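Local coordinates for protein putative esterase (Uncultured bacterium, PDB 7C4D) that probably hydrolyses carboxylic ester bonds, as a marine bacterial carboxylesterase of the alpha/beta hydrolase fold, at residues L26-G31 against V52-Q57. Sequence-based numbering, arbitrary orientation.
With SO4 (sulfate ion), chain E.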
ATOM      1  N   LEU A  26       7.067   6.173 -12.591  1.00 39.36           N
ATOM      2  CA  LEU A  26       7.208   5.617 -11.267  1.00 37.69           C
ATOM      3  C   LEU A  26       5.793   5.550 -10.696  1.00 43.88           C
ATOM      4  O   LEU A  26       5.149   6.581 -10.512  1.00 41.80           O
ATOM      5  CB  LEU A  26       8.140   6.530 -10.462  1.00 38.29           C
ATOM      6  CG  LEU A  26       8.319   6.204  -8.970  1.00 44.32           C
ATOM      7  CD1 LEU A  26       8.768   4.775  -8.776  1.00 44.75           C
ATOM      8  CD2 LEU A  26       9.341   7.158  -8.334  1.00 45.66           C
ATOM      9  N   ILE A  27       5.334   4.325 -10.425  1.00 39.96           N
ATOM     10  CA  ILE A  27       4.010   4.090  -9.883  1.00 37.63           C
ATOM     11  C   ILE A  27       4.139   3.817  -8.392  1.00 37.76           C
ATOM     12  O   ILE A  27       4.932   2.945  -8.009  1.00 42.47           O
ATOM     13  CB  ILE A  27       3.304   2.925 -10.637  1.00 41.27           C
ATOM     14  CG1 ILE A  27       3.074   3.259 -12.112  1.00 37.44           C
ATOM     15  CG2 ILE A  27       2.001   2.543  -9.940  1.00 39.22           C
ATOM     16  CD1 ILE A  27       2.517   2.126 -12.977  1.00 42.66           C
ATOM     17  N   ILE A  28       3.345   4.537  -7.574  1.00 34.81           N
ATOM     18  CA  ILE A  28       3.356   4.305  -6.133  1.00 34.91           C
ATOM     19  C   ILE A  28       1.995   3.712  -5.717  1.00 40.34           C
ATOM     20  O   ILE A  28       0.957   4.238  -6.105  1.00 41.64           O
ATOM     21  CB  ILE A  28       3.728   5.595  -5.373  1.00 32.58           C
ATOM     22  CG1 ILE A  28       4.992   6.240  -5.947  1.00 37.66           C
ATOM     23  CG2 ILE A  28       3.852   5.415  -3.865  1.00 30.38           C
ATOM     24  CD1 ILE A  28       5.504   7.463  -5.121  1.00 38.42           C
ATOM     25  N   LEU A  29       2.020   2.613  -4.951  1.00 38.41           N
ATOM     26  CA  LEU A  29       0.832   1.917  -4.450  1.00 41.37           C
ATOM     27  C   LEU A  29       0.824   1.919  -2.922  1.00 40.15           C
ATOM     28  O   LEU A  29       1.701   1.340  -2.264  1.00 39.71           O
ATOM     29  CB  LEU A  29       0.807   0.463  -4.947  1.00 37.86           C
ATOM     30  CG  LEU A  29       0.848   0.231  -6.448  1.00 41.65           C
ATOM     31  CD1 LEU A  29       0.694  -1.256  -6.732  1.00 50.06           C
ATOM     32  CD2 LEU A  29      -0.259   1.001  -7.116  1.00 49.47           C
ATOM     33  N   HIS A  30      -0.187   2.570  -2.352  1.00 37.03           N
ATOM     34  CA  HIS A  30      -0.392   2.625  -0.916  1.00 35.52           C
ATOM     35  C   HIS A  30      -0.798   1.237  -0.349  1.00 41.39           C
ATOM     36  O   HIS A  30      -1.109   0.272  -1.073  1.00 38.58           O
ATOM     37  CB  HIS A  30      -1.458   3.690  -0.651  1.00 38.99           C
ATOM     38  CG  HIS A  30      -2.781   3.292  -1.206  1.00 43.24           C
ATOM     39  ND1 HIS A  30      -3.631   2.423  -0.543  1.00 40.16           N
ATOM     40  CD2 HIS A  30      -3.373   3.559  -2.386  1.00 44.45           C
ATOM     41  CE1 HIS A  30      -4.695   2.199  -1.269  1.00 41.84           C
ATOM     42  NE2 HIS A  30      -4.572   2.891  -2.411  1.00 46.32           N
ATOM     43  N   GLY A  31      -0.807   1.135   0.979  1.00 35.51           N
ATOM     44  CA  GLY A  31      -1.308  -0.036   1.683  1.00 42.51           C
ATOM     45  C   GLY A  31      -2.782   0.086   2.132  1.00 50.71           C
ATOM     46  O   GLY A  31      -3.481   1.054   1.800  1.00 42.37           O
ATOM     47  N   VAL A  52       5.721  10.546 -11.718  1.00 40.92           N
ATOM     48  CA  VAL A  52       5.166   9.795 -10.616  1.00 43.29           C
ATOM     49  C   VAL A  52       3.643   9.707 -10.737  1.00 53.30           C
ATOM     50  O   VAL A  52       2.962  10.735 -10.841  1.00 47.02           O
ATOM     51  CB  VAL A  52       5.560  10.428  -9.273  1.00 46.95           C
ATOM     52  CG1 VAL A  52       5.064   9.572  -8.117  1.00 42.05           C
ATOM     53  CG2 VAL A  52       7.068  10.688  -9.171  1.00 39.90           C
ATOM     54  N   TYR A  53       3.126   8.469 -10.661  1.00 45.51           N
ATOM     55  CA  TYR A  53       1.690   8.192 -10.638  1.00 45.07           C
ATOM     56  C   TYR A  53       1.266   7.727  -9.246  1.00 43.92           C
ATOM     57  O   TYR A  53       1.780   6.724  -8.734  1.00 41.11           O
ATOM     58  CB  TYR A  53       1.333   7.127 -11.671  1.00 43.15           C
ATOM     59  CG  TYR A  53       1.546   7.558 -13.095  1.00 43.89           C
ATOM     60  CD1 TYR A  53       2.798   7.478 -13.675  1.00 44.23           C
ATOM     61  CD2 TYR A  53       0.500   8.060 -13.856  1.00 44.06           C
ATOM     62  CE1 TYR A  53       3.006   7.887 -14.976  1.00 44.11           C
ATOM     63  CE2 TYR A  53       0.680   8.466 -15.163  1.00 42.56           C
ATOM     64  CZ  TYR A  53       1.944   8.369 -15.720  1.00 48.44           C
ATOM     65  OH  TYR A  53       2.152   8.724 -17.016  1.00 49.20           O
ATOM     66  N   LEU A  54       0.417   8.535  -8.598  1.00 37.22           N
ATOM     67  CA  LEU A  54      -0.121   8.212  -7.284  1.00 43.02           C
ATOM     68  C   LEU A  54      -1.500   7.604  -7.516  1.00 44.89           C
ATOM     69  O   LEU A  54      -2.446   8.315  -7.880  1.00 50.00           O
ATOM     70  CB  LEU A  54      -0.242   9.476  -6.437  1.00 44.64           C
ATOM     71  CG  LEU A  54       1.020  10.311  -6.214  1.00 42.10           C
ATOM     72  CD1 LEU A  54       0.661  11.524  -5.395  1.00 42.38           C
ATOM     73  CD2 LEU A  54       2.063   9.510  -5.460  1.00 42.18           C
ATOM     74  N   ILE A  55      -1.557   6.279  -7.358  1.00 47.69           N
ATOM     75  CA  ILE A  55      -2.719   5.464  -7.694  1.00 49.13           C
ATOM     76  C   ILE A  55      -3.490   5.199  -6.404  1.00 51.85           C
ATOM     77  O   ILE A  55      -2.878   5.022  -5.339  1.00 50.89           O
ATOM     78  CB  ILE A  55      -2.225   4.168  -8.365  1.00 54.34           C
ATOM     79  CG1 ILE A  55      -1.855   4.392  -9.836  1.00 46.50           C
ATOM     80  CG2 ILE A  55      -3.207   3.029  -8.190  1.00 68.49           C
ATOM     81  CD1 ILE A  55      -3.029   4.547 -10.695  1.00 55.56           C
ATOM     82  N   ASP A  56      -4.829   5.293  -6.489  1.00 45.05           N
ATOM     83  CA  ASP A  56      -5.735   4.837  -5.435  1.00 42.59           C
ATOM     84  C   ASP A  56      -6.132   3.416  -5.846  1.00 41.64           C
ATOM     85  O   ASP A  56      -6.534   3.198  -6.978  1.00 43.67           O
ATOM     86  CB  ASP A  56      -6.974   5.736  -5.299  1.00 42.21           C
ATOM     87  CG  ASP A  56      -6.751   7.116  -4.682  1.00 44.51           C
ATOM     88  OD1 ASP A  56      -5.657   7.379  -4.195  1.00 50.41           O
ATOM     89  OD2 ASP A  56      -7.692   7.904  -4.637  1.00 46.58           O
ATOM     90  N   GLN A  57      -5.879   2.423  -4.996  1.00 41.57           N
ATOM     91  CA  GLN A  57      -6.233   1.057  -5.376  1.00 46.48           C
ATOM     92  C   GLN A  57      -7.727   0.807  -5.155  1.00 47.73           C
ATOM     93  O   GLN A  57      -8.375   1.603  -4.464  1.00 42.22           O
ATOM     94  CB  GLN A  57      -5.351   0.078  -4.615  1.00 49.17           C
ATOM     95  CG  GLN A  57      -3.897   0.167  -5.072  1.00 51.63           C
ATOM     96  CD  GLN A  57      -3.072  -0.805  -4.293  1.00 56.84           C
ATOM     97  OE1 GLN A  57      -2.900  -1.961  -4.688  1.00 63.47           O
ATOM     98  NE2 GLN A  57      -2.642  -0.351  -3.131  1.00 58.28           N
TER
HETATM   99  S   SO4 E 404      -0.122   4.463   2.988  1.00 62.81           S
HETATM  100  O1  SO4 E 404      -1.176   5.229   2.378  1.00 53.70           O
HETATM  101  O2  SO4 E 404      -0.724   3.408   3.775  1.00 68.61           O
HETATM  102  O3  SO4 E 404       0.716   3.856   1.973  1.00 56.42           O
HETATM  103  O4  SO4 E 404       0.677   5.306   3.830  1.00 68.66           O
HETATM  104  O   HOH W   1      -0.643   5.027  -3.766  1.00 40.47           O
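Ile28 and Tyr53 pair in the tight half of the two parallel strands, which lie nearest at Leu26 and Val52; Ile28 N gives a nearly straight bond to Tyr53 O (2.9 Å), and one step back, Tyr53 N binds Leu26 O at 2.8 Å. On the sheet face of Leu26, Ile28, Val52 and Leu54, the CD1 tip of Ile28 packs 3.7 Å from CG1 of Val52 and also touches CD2 of Leu54.

From Ile28 and Leu54 to Leu29 and Ile55 the backbones part, although on the other face CD2 of Leu29 still meets CG2 of Ile55 (3.7 Å), both side chains pointing the same way. Ile55 N reaches Ile28 O only weakly (3.5 Å), and a water enters the widening gap, donating to the carbonyls of Ile28 and Ile55 and weakly accepting from His30 N. The imidazole of His30 closes the gap. With chi1 at 66°, its CG sits between the backbone N and carbonyl carbon, and NE2 accepts a bond from Gln57 N (2.9 Å, 177° at the hydrogen). ND1 donates within the ring plane to Gly31 O, so both ring nitrogens are engaged and the ring's rotation is fixed. The side-chain NE2 of Gln57 lies over the centre of one ring face, its amide plane turned 71° from the ring. Gly31 N binds a sulfate, probably from the crystallisation liquor.

The segments belong to a beta-alpha-beta unit of the alpha/beta hydrolase sheet. Helix 40-46 covers the face of Leu26, Val52 and Leu54, while helix 71-84 packs on Ile27, Leu29 and Ile55; parallel strand 90-95 flanks strand 25-29, and antiparallel strand 16-19 flanks strand 51-55.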